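Local coordinates for putative redox protein (Lactobacillus casei, PDB 2QL8) that is a putative redox protein of the OsmC/Ohr family, and so probably takes part in thiol-based removal of peroxides, at residues A[16-19]-A[25-28]; A[37-42]-A[47-52]; A[54-59]-A[79-84]; A[84-87]-A[92-95]; A[116-119]-A[123-126]. All coordinates share one frame; numbering follows the deposited sequence. Where two conformers were deposited one is given.

Contact 1. Residues A[16-19]-A[25-28]; sequences AIND and HAYI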
# COMPACT_ATOMS: atom_id res chain seq x y z
N ALA A 16 2.56 7.63 -8.23
CA ALA A 16 3.53 7.82 -7.14
C ALA A 16 4.92 7.52 -7.69
O ALA A 16 5.10 6.56 -8.46
CB ALA A 16 3.24 6.90 -5.98
N ILE A 17 5.90 8.33 -7.30
CA ILE A 17 7.28 8.16 -7.75
C ILE A 17 8.24 8.06 -6.57
O ILE A 17 8.09 8.81 -5.57
CB ILE A 17 7.69 9.31 -8.70
CG1 ILE A 17 6.81 9.32 -9.96
CG2 ILE A 17 9.19 9.23 -9.03
CD1 ILE A 17 7.02 10.53 -10.94
N ASN A 18 9.23 7.18 -6.70
CA ASN A 18 10.39 7.25 -5.84
C ASN A 18 11.62 7.12 -6.75
O ASN A 18 11.82 6.10 -7.42
CB ASN A 18 10.37 6.19 -4.74
CG ASN A 18 11.47 6.38 -3.71
OD1 ASN A 18 12.60 6.76 -4.03
ND2 ASN A 18 11.14 6.10 -2.47
N ASP A 19 12.43 8.16 -6.77
CA ASP A 19 13.67 8.15 -7.55
C ASP A 19 14.92 8.48 -6.74
O ASP A 19 15.97 8.86 -7.31
CB ASP A 19 13.49 9.04 -8.75
CG ASP A 19 13.27 10.49 -8.42
OD1 ASP A 19 13.39 10.94 -7.26
OD2 ASP A 19 12.99 11.23 -9.37
N HIS A 25 12.86 10.19 -0.41
CA HIS A 25 11.48 10.65 -0.43
C HIS A 25 10.72 9.86 -1.47
O HIS A 25 11.31 9.28 -2.39
CB HIS A 25 11.36 12.12 -0.80
CG HIS A 25 12.18 13.03 0.06
ND1 HIS A 25 13.55 13.20 -0.12
CD2 HIS A 25 11.83 13.84 1.09
CE1 HIS A 25 13.99 14.05 0.79
NE2 HIS A 25 12.97 14.47 1.53
N ALA A 26 9.41 9.90 -1.33
CA ALA A 26 8.47 9.39 -2.33
C ALA A 26 7.39 10.44 -2.45
O ALA A 26 7.10 11.15 -1.47
CB ALA A 26 7.87 8.04 -1.90
N TYR A 27 6.82 10.60 -3.64
CA TYR A 27 5.81 11.61 -3.83
C TYR A 27 4.79 11.29 -4.89
O TYR A 27 5.00 10.54 -5.79
CB TYR A 27 6.46 12.96 -4.16
CG TYR A 27 7.24 12.98 -5.47
CD1 TYR A 27 8.54 12.53 -5.52
CD2 TYR A 27 6.66 13.43 -6.65
CE1 TYR A 27 9.25 12.55 -6.73
CE2 TYR A 27 7.34 13.44 -7.83
CZ TYR A 27 8.66 13.01 -7.86
OH TYR A 27 9.36 13.07 -9.08
N ILE A 28 3.64 11.92 -4.69
CA ILE A 28 2.57 11.97 -5.68
C ILE A 28 2.82 13.25 -6.49
O ILE A 28 2.82 14.34 -5.92
CB ILE A 28 1.18 12.09 -4.99
CG1 ILE A 28 0.95 10.96 -3.97
CG2 ILE A 28 0.05 12.16 -6.02
CD1 ILE A 28 1.10 9.55 -4.54
O HOH W 1 13.73 7.28 -1.47
O HOH W 2 11.58 10.32 -4.91

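Contact 2. Residues A[37-42]-A[47-52]; sequences SSPMND and NPEQLL. With EDO (1,2-ethanediol), chain I.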
# COMPACT_ATOMS: atom_id res chain seq x y z
N SER A 37 12.94 6.52 4.81
CA SER A 37 14.19 5.98 5.33
C SER A 37 14.03 4.51 5.64
O SER A 37 12.92 3.96 5.69
CB SER A 37 14.64 6.74 6.59
OG SER A 37 13.73 6.63 7.67
N SER A 38 15.16 3.82 5.79
CA SER A 38 15.13 2.41 6.10
C SER A 38 14.42 2.20 7.42
O SER A 38 14.71 2.90 8.39
CB SER A 38 16.54 1.84 6.27
OG SER A 38 16.45 0.49 6.66
N PRO A 39 13.54 1.19 7.49
CA PRO A 39 12.93 0.90 8.80
C PRO A 39 13.95 0.36 9.82
O PRO A 39 13.64 0.32 11.01
CB PRO A 39 11.90 -0.18 8.49
CG PRO A 39 12.40 -0.86 7.28
CD PRO A 39 13.08 0.26 6.45
N MSE A 40 15.12 -0.07 9.34
CA MSE A 40 16.15 -0.70 10.18
C MSE A 40 17.05 0.31 10.89
O MSE A 40 17.93 -0.10 11.64
CB MSE A 40 16.99 -1.69 9.38
CG MSE A 40 16.21 -2.83 8.74
SE MSE A 40 14.92 -3.70 9.94
CE MSE A 40 16.22 -4.65 11.00
N ASN A 41 16.84 1.60 10.71
CA ASN A 41 17.54 2.60 11.49
C ASN A 41 16.56 3.55 12.17
O ASN A 41 15.34 3.40 11.99
CB ASN A 41 18.55 3.35 10.62
CG ASN A 41 17.90 4.16 9.49
OD1 ASN A 41 16.91 4.86 9.72
ND2 ASN A 41 18.49 4.11 8.30
N ASP A 42 17.08 4.51 12.94
CA ASP A 42 16.28 5.45 13.70
C ASP A 42 16.12 6.80 13.03
O ASP A 42 15.68 7.78 13.66
CB ASP A 42 16.87 5.62 15.11
CG ASP A 42 18.30 6.19 15.10
OD1 ASP A 42 18.81 6.65 14.04
OD2 ASP A 42 18.92 6.15 16.19
N ASN A 47 8.25 4.54 5.45
CA ASN A 47 8.74 3.34 4.77
C ASN A 47 7.58 2.59 4.16
O ASN A 47 6.41 2.95 4.40
CB ASN A 47 9.55 2.47 5.78
CG ASN A 47 8.76 2.16 7.05
OD1 ASN A 47 7.68 1.57 6.95
ND2 ASN A 47 9.29 2.56 8.23
N PRO A 48 7.86 1.61 3.30
CA PRO A 48 6.76 0.89 2.64
C PRO A 48 5.78 0.18 3.57
O PRO A 48 4.58 0.08 3.25
CB PRO A 48 7.48 -0.11 1.76
CG PRO A 48 8.80 0.55 1.45
CD PRO A 48 9.19 1.18 2.77
N GLU A 49 6.29 -0.28 4.71
CA GLU A 49 5.48 -0.98 5.70
C GLU A 49 4.43 -0.03 6.27
O GLU A 49 3.22 -0.32 6.29
CB GLU A 49 6.38 -1.49 6.83
CG GLU A 49 7.34 -2.64 6.42
CD GLU A 49 8.73 -2.16 5.92
OE1 GLU A 49 8.88 -0.97 5.51
OE2 GLU A 49 9.67 -3.00 5.95
N GLN A 50 4.88 1.15 6.68
CA GLN A 50 3.99 2.18 7.21
C GLN A 50 2.98 2.64 6.14
O GLN A 50 1.78 2.81 6.41
CB GLN A 50 4.77 3.38 7.72
CG GLN A 50 5.54 3.11 9.03
CD GLN A 50 6.25 4.33 9.57
OE1 GLN A 50 6.20 5.42 8.98
NE2 GLN A 50 6.92 4.16 10.73
N LEU A 51 3.48 2.91 4.94
CA LEU A 51 2.66 3.42 3.85
C LEU A 51 1.57 2.41 3.49
O LEU A 51 0.40 2.80 3.26
CB LEU A 51 3.52 3.84 2.66
CG LEU A 51 4.34 5.11 2.88
CD1 LEU A 51 5.53 5.14 1.87
CD2 LEU A 51 3.45 6.35 2.80
N LEU A 52 1.92 1.14 3.44
CA LEU A 52 0.94 0.06 3.24
C LEU A 52 -0.11 -0.00 4.33
O LEU A 52 -1.31 -0.11 4.07
CB LEU A 52 1.61 -1.27 3.05
CG LEU A 52 0.74 -2.52 2.84
CD1 LEU A 52 -0.14 -2.31 1.58
CD2 LEU A 52 1.53 -3.83 2.74
C1 EDO I . 12.18 -3.20 3.37
O1 EDO I . 11.50 -2.31 4.27
C2 EDO I . 11.55 -3.23 1.98
O2 EDO I . 11.64 -1.96 1.33
O HOH W 3 11.54 4.46 8.17

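Contact 3. Residues A[54-59]-A[79-84]; sequences LSLSTC and VRVKVA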
# COMPACT_ATOMS: atom_id res chain seq x y z
N LEU A 54 -1.04 2.50 6.27
CA LEU A 54 -1.86 3.70 6.08
C LEU A 54 -2.87 3.50 4.95
O LEU A 54 -4.04 3.90 5.06
CB LEU A 54 -1.00 4.95 5.83
CG LEU A 54 -0.11 5.46 7.00
CD1 LEU A 54 0.97 6.45 6.53
CD2 LEU A 54 -1.00 6.06 8.13
N SER A 55 -2.42 2.90 3.86
CA SER A 55 -3.32 2.60 2.74
C SER A 55 -4.47 1.67 3.15
O SER A 55 -5.67 1.97 2.92
CB SER A 55 -2.55 1.98 1.57
OG SER A 55 -3.42 1.63 0.50
N LEU A 56 -4.13 0.52 3.71
CA LEU A 56 -5.13 -0.50 4.07
C LEU A 56 -6.07 -0.02 5.17
O LEU A 56 -7.28 -0.21 5.09
CB LEU A 56 -4.47 -1.81 4.45
CG LEU A 56 -5.40 -2.96 4.85
CD1 LEU A 56 -6.39 -3.32 3.72
CD2 LEU A 56 -4.60 -4.17 5.31
N SER A 57 -5.52 0.57 6.23
CA SER A 57 -6.38 1.09 7.31
C SER A 57 -7.39 2.09 6.76
O SER A 57 -8.58 2.07 7.14
CB SER A 57 -5.52 1.67 8.46
OG SER A 57 -4.78 2.83 8.07
N THR A 58 -6.93 2.99 5.88
CA THR A 58 -7.82 4.01 5.30
C THR A 58 -8.87 3.38 4.41
O THR A 58 -10.05 3.78 4.46
CB THR A 58 -6.99 5.09 4.57
OG1 THR A 58 -6.10 5.70 5.51
CG2 THR A 58 -7.87 6.15 3.92
N CYS A 59 -8.45 2.41 3.60
CA CYS A 59 -9.40 1.76 2.70
C CYS A 59 -10.46 0.94 3.46
O CYS A 59 -11.68 1.02 3.17
CB CYS A 59 -8.68 0.88 1.69
SG CYS A 59 -9.63 0.48 0.23
N VAL A 79 -10.05 1.23 12.38
CA VAL A 79 -9.21 0.14 11.86
C VAL A 79 -7.75 0.42 12.25
O VAL A 79 -7.26 1.54 12.09
CB VAL A 79 -9.34 0.01 10.31
CG1 VAL A 79 -8.46 -1.11 9.77
CG2 VAL A 79 -10.83 -0.18 9.92
N ARG A 80 -7.08 -0.64 12.70
CA ARG A 80 -5.65 -0.63 12.97
C ARG A 80 -5.01 -1.73 12.15
O ARG A 80 -5.49 -2.86 12.14
CB ARG A 80 -5.40 -0.90 14.46
CG ARG A 80 -3.90 -0.99 14.75
CD ARG A 80 -3.66 -0.89 16.25
NE ARG A 80 -4.15 -2.05 16.96
CZ ARG A 80 -3.89 -2.26 18.26
NH1 ARG A 80 -3.16 -1.36 18.92
NH2 ARG A 80 -4.35 -3.34 18.90
N VAL A 81 -3.92 -1.42 11.44
CA VAL A 81 -3.22 -2.41 10.65
C VAL A 81 -1.79 -2.48 11.16
O VAL A 81 -1.10 -1.46 11.23
CB VAL A 81 -3.26 -2.05 9.12
CG1 VAL A 81 -2.35 -2.98 8.31
CG2 VAL A 81 -4.72 -2.05 8.60
N LYS A 82 -1.37 -3.71 11.44
CA LYS A 82 0.04 -3.96 11.78
C LYS A 82 0.73 -4.59 10.58
O LYS A 82 0.18 -5.47 9.93
CB LYS A 82 0.14 -4.87 13.01
CG LYS A 82 1.56 -5.05 13.57
CD LYS A 82 1.52 -5.95 14.80
CE LYS A 82 2.89 -6.13 15.45
NZ LYS A 82 2.71 -6.73 16.83
N VAL A 83 1.94 -4.11 10.28
CA VAL A 83 2.73 -4.66 9.18
C VAL A 83 4.09 -5.05 9.76
O VAL A 83 4.72 -4.24 10.46
CB VAL A 83 2.91 -3.65 8.01
CG1 VAL A 83 3.74 -4.27 6.86
CG2 VAL A 83 1.54 -3.17 7.51
N ALA A 84 4.51 -6.28 9.46
CA ALA A 84 5.81 -6.82 9.85
C ALA A 84 6.69 -7.04 8.61
O ALA A 84 6.22 -7.47 7.57
CB ALA A 84 5.63 -8.13 10.62

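Contact 4. Residues A[84-87]-A[92-95]; sequences AFIG and YQFL. With BEZ (benzoic acid), chain J; EDO (1,2-ethanediol), chain K.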
# COMPACT_ATOMS: atom_id res chain seq x y z
N ALA A 84 4.51 -6.28 9.46
CA ALA A 84 5.81 -6.82 9.85
C ALA A 84 6.69 -7.04 8.61
O ALA A 84 6.22 -7.47 7.57
CB ALA A 84 5.63 -8.13 10.62
N PHE A 85 7.99 -6.76 8.79
CA PHE A 85 9.03 -7.02 7.81
C PHE A 85 9.77 -8.26 8.33
O PHE A 85 10.23 -8.27 9.50
CB PHE A 85 9.95 -5.80 7.77
CG PHE A 85 11.17 -5.89 6.84
CD1 PHE A 85 11.11 -6.42 5.59
CD2 PHE A 85 12.40 -5.39 7.28
CE1 PHE A 85 12.22 -6.41 4.74
CE2 PHE A 85 13.50 -5.40 6.45
CZ PHE A 85 13.41 -5.94 5.20
N ILE A 86 9.87 -9.29 7.51
CA ILE A 86 10.49 -10.56 7.86
C ILE A 86 11.44 -11.05 6.76
O ILE A 86 11.39 -10.62 5.60
CB ILE A 86 9.42 -11.66 8.13
CG1 ILE A 86 8.66 -12.09 6.87
CG2 ILE A 86 8.43 -11.18 9.23
CD1 ILE A 86 7.74 -13.28 7.04
N GLY A 87 12.36 -11.96 7.14
CA GLY A 87 13.14 -12.73 6.19
C GLY A 87 14.63 -12.37 6.18
O GLY A 87 15.20 -11.97 7.19
N TYR A 92 12.83 -11.47 1.46
CA TYR A 92 12.08 -10.64 2.39
C TYR A 92 10.59 -10.67 2.07
O TYR A 92 10.18 -10.84 0.91
CB TYR A 92 12.51 -9.18 2.37
CG TYR A 92 13.91 -8.91 2.89
CD1 TYR A 92 14.25 -9.18 4.21
CD2 TYR A 92 14.89 -8.40 2.05
CE1 TYR A 92 15.52 -8.92 4.68
CE2 TYR A 92 16.15 -8.14 2.51
CZ TYR A 92 16.48 -8.39 3.83
OH TYR A 92 17.78 -8.17 4.29
N GLN A 93 9.79 -10.56 3.13
CA GLN A 93 8.34 -10.47 2.97
C GLN A 93 7.77 -9.46 3.96
O GLN A 93 8.42 -9.11 4.94
CB GLN A 93 7.67 -11.80 3.22
CG GLN A 93 8.08 -12.92 2.31
CD GLN A 93 7.32 -14.17 2.60
OE1 GLN A 93 6.13 -14.26 2.30
NE2 GLN A 93 7.98 -15.15 3.21
N PHE A 94 6.53 -9.01 3.68
CA PHE A 94 5.72 -8.30 4.65
C PHE A 94 4.56 -9.20 5.08
O PHE A 94 3.97 -9.94 4.26
CB PHE A 94 5.11 -7.01 4.07
CG PHE A 94 6.08 -5.92 3.76
CD1 PHE A 94 7.45 -5.98 4.06
CD2 PHE A 94 5.62 -4.78 3.13
CE1 PHE A 94 8.28 -4.94 3.75
CE2 PHE A 94 6.49 -3.74 2.78
CZ PHE A 94 7.82 -3.85 3.09
N LEU A 95 4.22 -9.10 6.37
CA LEU A 95 2.98 -9.67 6.92
C LEU A 95 2.07 -8.53 7.30
O LEU A 95 2.52 -7.49 7.75
CB LEU A 95 3.27 -10.50 8.19
CG LEU A 95 4.29 -11.64 8.05
CD1 LEU A 95 4.55 -12.21 9.47
CD2 LEU A 95 3.91 -12.74 7.06
C BEZ J . 16.28 -7.61 -1.15
O1 BEZ J . 15.69 -8.38 -1.70
O2 BEZ J . 17.51 -7.90 -0.80
C1 BEZ J . 15.62 -6.33 -0.82
C2 BEZ J . 14.18 -6.17 -1.00
C3 BEZ J . 13.67 -4.98 -0.59
C4 BEZ J . 14.49 -3.93 -0.11
C5 BEZ J . 15.90 -4.07 0.02
C6 BEZ J . 16.47 -5.29 -0.34
C1 EDO K . 7.56 -18.66 4.42
O1 EDO K . 6.73 -17.53 4.25
C2 EDO K . 7.09 -19.63 3.38
O2 EDO K . 5.95 -19.01 2.78

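Contact 5. Residues A[116-119]-A[123-126]; sequences EIEN and VSKL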
# COMPACT_ATOMS: atom_id res chain seq x y z
N GLU A 116 -18.01 -8.19 5.79
CA GLU A 116 -18.49 -7.40 4.66
C GLU A 116 -17.33 -6.60 4.06
O GLU A 116 -17.14 -6.57 2.85
CB GLU A 116 -19.61 -6.41 5.05
CG GLU A 116 -21.06 -6.98 5.11
CD GLU A 116 -22.10 -5.88 5.09
OE1 GLU A 116 -22.26 -5.17 4.05
OE2 GLU A 116 -22.73 -5.69 6.15
N ILE A 117 -16.59 -5.89 4.94
CA ILE A 117 -15.53 -4.98 4.46
C ILE A 117 -14.34 -5.78 3.90
O ILE A 117 -13.69 -5.38 2.95
CB ILE A 117 -15.12 -3.86 5.44
CG1 ILE A 117 -14.26 -4.38 6.61
CG2 ILE A 117 -16.36 -3.04 5.93
CD1 ILE A 117 -13.81 -3.28 7.59
N GLU A 118 -14.07 -6.93 4.50
CA GLU A 118 -12.98 -7.79 4.01
C GLU A 118 -13.19 -8.14 2.53
O GLU A 118 -12.22 -8.13 1.74
CB GLU A 118 -12.91 -9.10 4.82
CG GLU A 118 -11.79 -10.02 4.40
CD GLU A 118 -11.80 -11.36 5.16
OE1 GLU A 118 -12.72 -11.64 5.96
OE2 GLU A 118 -10.85 -12.13 4.89
N ASN A 119 -14.46 -8.40 2.16
CA ASN A 119 -14.84 -8.77 0.81
C ASN A 119 -14.91 -7.60 -0.16
O ASN A 119 -14.87 -7.82 -1.36
CB ASN A 119 -16.20 -9.45 0.81
CG ASN A 119 -16.16 -10.82 1.44
OD1 ASN A 119 -15.11 -11.50 1.41
ND2 ASN A 119 -17.30 -11.26 2.00
N VAL A 123 -8.08 -2.76 -1.20
CA VAL A 123 -6.72 -3.14 -0.80
C VAL A 123 -6.76 -4.55 -0.19
O VAL A 123 -5.88 -5.37 -0.44
CB VAL A 123 -6.04 -2.09 0.12
CG1 VAL A 123 -4.61 -2.57 0.51
CG2 VAL A 123 -5.99 -0.69 -0.56
N SER A 124 -7.80 -4.83 0.59
CA SER A 124 -8.00 -6.14 1.14
C SER A 124 -8.07 -7.20 0.02
O SER A 124 -7.45 -8.26 0.10
CB SER A 124 -9.24 -6.08 2.04
OG SER A 124 -9.51 -7.28 2.72
N LYS A 125 -8.81 -6.87 -1.05
CA LYS A 125 -8.91 -7.79 -2.17
C LYS A 125 -7.53 -8.03 -2.83
O LYS A 125 -7.23 -9.15 -3.24
CB LYS A 125 -9.90 -7.27 -3.21
CG LYS A 125 -11.32 -7.28 -2.78
CD LYS A 125 -12.13 -6.71 -4.04
CE LYS A 125 -13.41 -6.26 -3.75
NZ LYS A 125 -14.09 -5.93 -5.00
N LEU A 126 -6.69 -6.99 -2.95
CA LEU A 126 -5.36 -7.16 -3.54
C LEU A 126 -4.50 -8.11 -2.71
O LEU A 126 -3.67 -8.79 -3.27
CB LEU A 126 -4.62 -5.83 -3.64
CG LEU A 126 -5.17 -4.83 -4.67
CD1 LEU A 126 -4.38 -3.49 -4.57
CD2 LEU A 126 -5.20 -5.37 -6.11
O HOH W 4 -16.50 -6.62 -3.82

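Contact 1. Residues A[16-19]-A[25-28]
Y27 and I17 form an antiparallel hydrogen-bonded pair: I17 N donates to Y27 O over 2.8 Å, and Y27 N donates to I17 O over 2.9 Å. Both side chains leave the same side of this pair and lie alongside each other, pointing the same way. The first torsion of Y27 puts CG between its backbone N and carbonyl carbon (chi1 64°), which swings the ring from CB across toward strand 16-18. Going outward, Y27 CD1 passes I17 O at 3.7 Å. Farther along, Y27 CZ lies 3.9 Å from I17 CB. The phenol OH of Y27 ends 3.8 Å from I17 CG2, with I17 CD1 close by. I17 CB thus stands over one ring face in a CH-pi contact, 22° off the ring normal, while the D19 carboxylate approaches the ring edge. A beta-branched isoleucine suits the strand and offers a broad apolar flank to the tyrosine. Were Y27 replaced by an alanine, I17 would probably lose the ring it lies against and a gap would open beside its CB and CG2. Elsewhere A16 CB meets I28 CD1 at 3.7 Å, the small alanine letting that methyl come close in a buried spot. Beyond, A26 bonds through its backbone to V34 of strand 33-36, while A16, I17 and N18 pair with a strand of the second subunit, carrying the sheet across the interface.

Contact 2. Residues A[37-42]-A[47-52]
N47 is the N-cap of helix 48-70, and the same side chain packs against P39 in the loop that leads up to the helix. Its OD1 accepts from Q50 N at 2.8 Å in a nearly straight bond (167° at the hydrogen), so a backbone N-H of the first turn, which has no carbonyl earlier in the helix to bond, is satisfied. To do this N47 holds CG between its backbone N and carbonyl carbon (chi1 53°). The amide nitrogen at the other corner serves the loop: N47 ND2 lies 3.8 Å from P39 CB, and it donates over 2.9 Å to a water that also lies 2.9 Å from S37 O. ND2 also bonds Y12 OH of the second subunit. Asparagine suits the place because it brings an acceptor and a donor on one short stem. P39 presents its ring to the helix. Its CG comes within 3.7 Å of E49 OE2, the two side chains crossing at about a right angle, and a bend at the second torsion of E49 (91°) turns the carboxylate toward the proline. E49 OE2 also takes a hydrogen bond of 2.6 Å from O1 of an ethanediol, probably a guest from the crystallisation liquor. In the loop, S38 OG accepts from the selenomethionine M40 N at 3.0 Å, an ST turn within a type I turn. The contact sits at the start of the helix, where P48 and E49 pack on F94 of strand 91-102 and E49 also on F85 of strand 77-88.

Contact 3. Residues A[54-59]-A[79-84]
V81 packs into the side of helix 48-70 beside L56 and S57, the place where the long helix of this OsmC-type alpha/beta fold lies on its sheet. The short segments 54-59 and 79-84 run nearly antiparallel, at 155°, with axes 7.5 Å apart at closest approach. The tight part centres on one methyl: V81 CG2 lies 3.6 Å from S57 N and 3.8 Å from S57 CB, so the valine sits against the helix backbone itself. Serine suits this spot, since a small residue lets the strand come close, and its OG turns back to bond G53 O within the helix. L56 holds CG anti to its own N (chi1 -180°), which lays L56 CD2 across V81 at about a right angle, 3.9 Å from V81 CG2. Nearer the start of the strand, V79 CB approaches S57 O at 3.9 Å. Beyond V81 the strand draws off: the V83 side chain comes no nearer than 6.4 Å to 54-59 and packs on E49 instead. The R80 side chain sets out away from the helix; R80 and K82 are on the more open side, with the R80 guanidinium held by Q99. On the helix C59 meets C121, and the two probably correspond to the redox cysteines of OsmC/Ohr relatives. Facing away from the strand, T58 OG1 gives its proton to L54 O over 2.8 Å, beside the helical bond from T58 N to the same oxygen.

Contact 4. Residues A[84-87]-A[92-95]
F85 turns its ring against two aromatic neighbours, Y92 and F94, in different ways. Its CZ lies 3.5 Å above one face of the Y92 ring, toward the rim; the two planes are 35° apart, an oblique pairing with centroids separated by 4.8 Å. Toward F94 it offers its own CD1, which meets the edge of that ring, F85 CD1 lying 3.7 Å from F94 CE1. F85 has CG anti to its backbone N (chi1 177°), a setting that carries the ring across to strand 92-95. The strands 77-88 and 91-102 make a beta hairpin, and here A84 with L95 and I86 with Q93 are hydrogen-bonded pairs, as in I86 N to Q93 O at 3.0 Å. On the face of A84, I86, Q93 and L95, I86 crosses L95 at about a right angle, I86 CD1 to L95 CD2 3.9 Å; branched aliphatics fill this side well. Y92 is also part of the benzoic acid pocket: the ligand carboxyl carbon C lies at the ring edge, 3.6 Å from Y92 CD2. Replacing Y92 by an alanine would probably leave F85 uncovered on this side and deprive the benzoate of the ring edge beside it. A90 N of the same chain and R120 NH2 of the second subunit are hydrogen-bonded to the ligand.

Contact 5. Residues A[116-119]-A[123-126]
K125 lays the end of its aliphatic chain over the N119 carbonyl, K125 CE standing 3.2 Å from N119 O. With CG anti to the carbonyl carbon (chi1 -69°) and the rest of the chain extended, the methylenes run past the end of helix 107-120: K125 CG and CD also pass N119 O, at 3.9 Å and 4.0 Å. NZ stops short of that oxygen and reaches it through a water, which accepts from K125 NZ at 2.8 Å and donates to N119 O at 3.2 Å. The main partner of NZ lies elsewhere, on Y92 O of the second subunit. A lysine suits the place because its long stem can cover a carbonyl while its amine travels on to the interface. One residue earlier, S124 points at the same helix end. With OG anti to its backbone N (chi1 -177°), the hydroxyl is hydrogen-bonded to Y133 OH, while S124 OG lies 3.0 Å from E118 O and 3.9 Å from E118 CG. Serine is short enough to stand between the helix and that tyrosine. The sharp turn joining helices 107-120 and 122-127 thus brings two polar side chains of the second helix to carbonyls of the last turn of the first. Since those carbonyls form the negative end of the helix dipole, the lysine charge nearby is likely to be welcome there.

Contacts 2 and 3 follow one another on helix 48-70, and contact 5 packs against that helix through V123. Contact 2 touches contact 3 through E49 O and V83 CG2, 3.5 Å apart, and contact 3 touches contact 5 where L56 CD1 meets V123 CG1 at 3.7 Å. Contacts 3 and 4 share A84 on strand 77-88, and E49 OE2 of contact 2 lies 3.2 Å from F94 CE1 of contact 4. Contact 1 touches none of the others; its nearest atoms are about 5 Å from those of contact 2. Benzoic acid lies at the ring edge of Y92 in contact 4; the side chains of E49 and K125 are about 8 Å and 7 Å from a bound benzoic acid. All five contacts touch the second subunit.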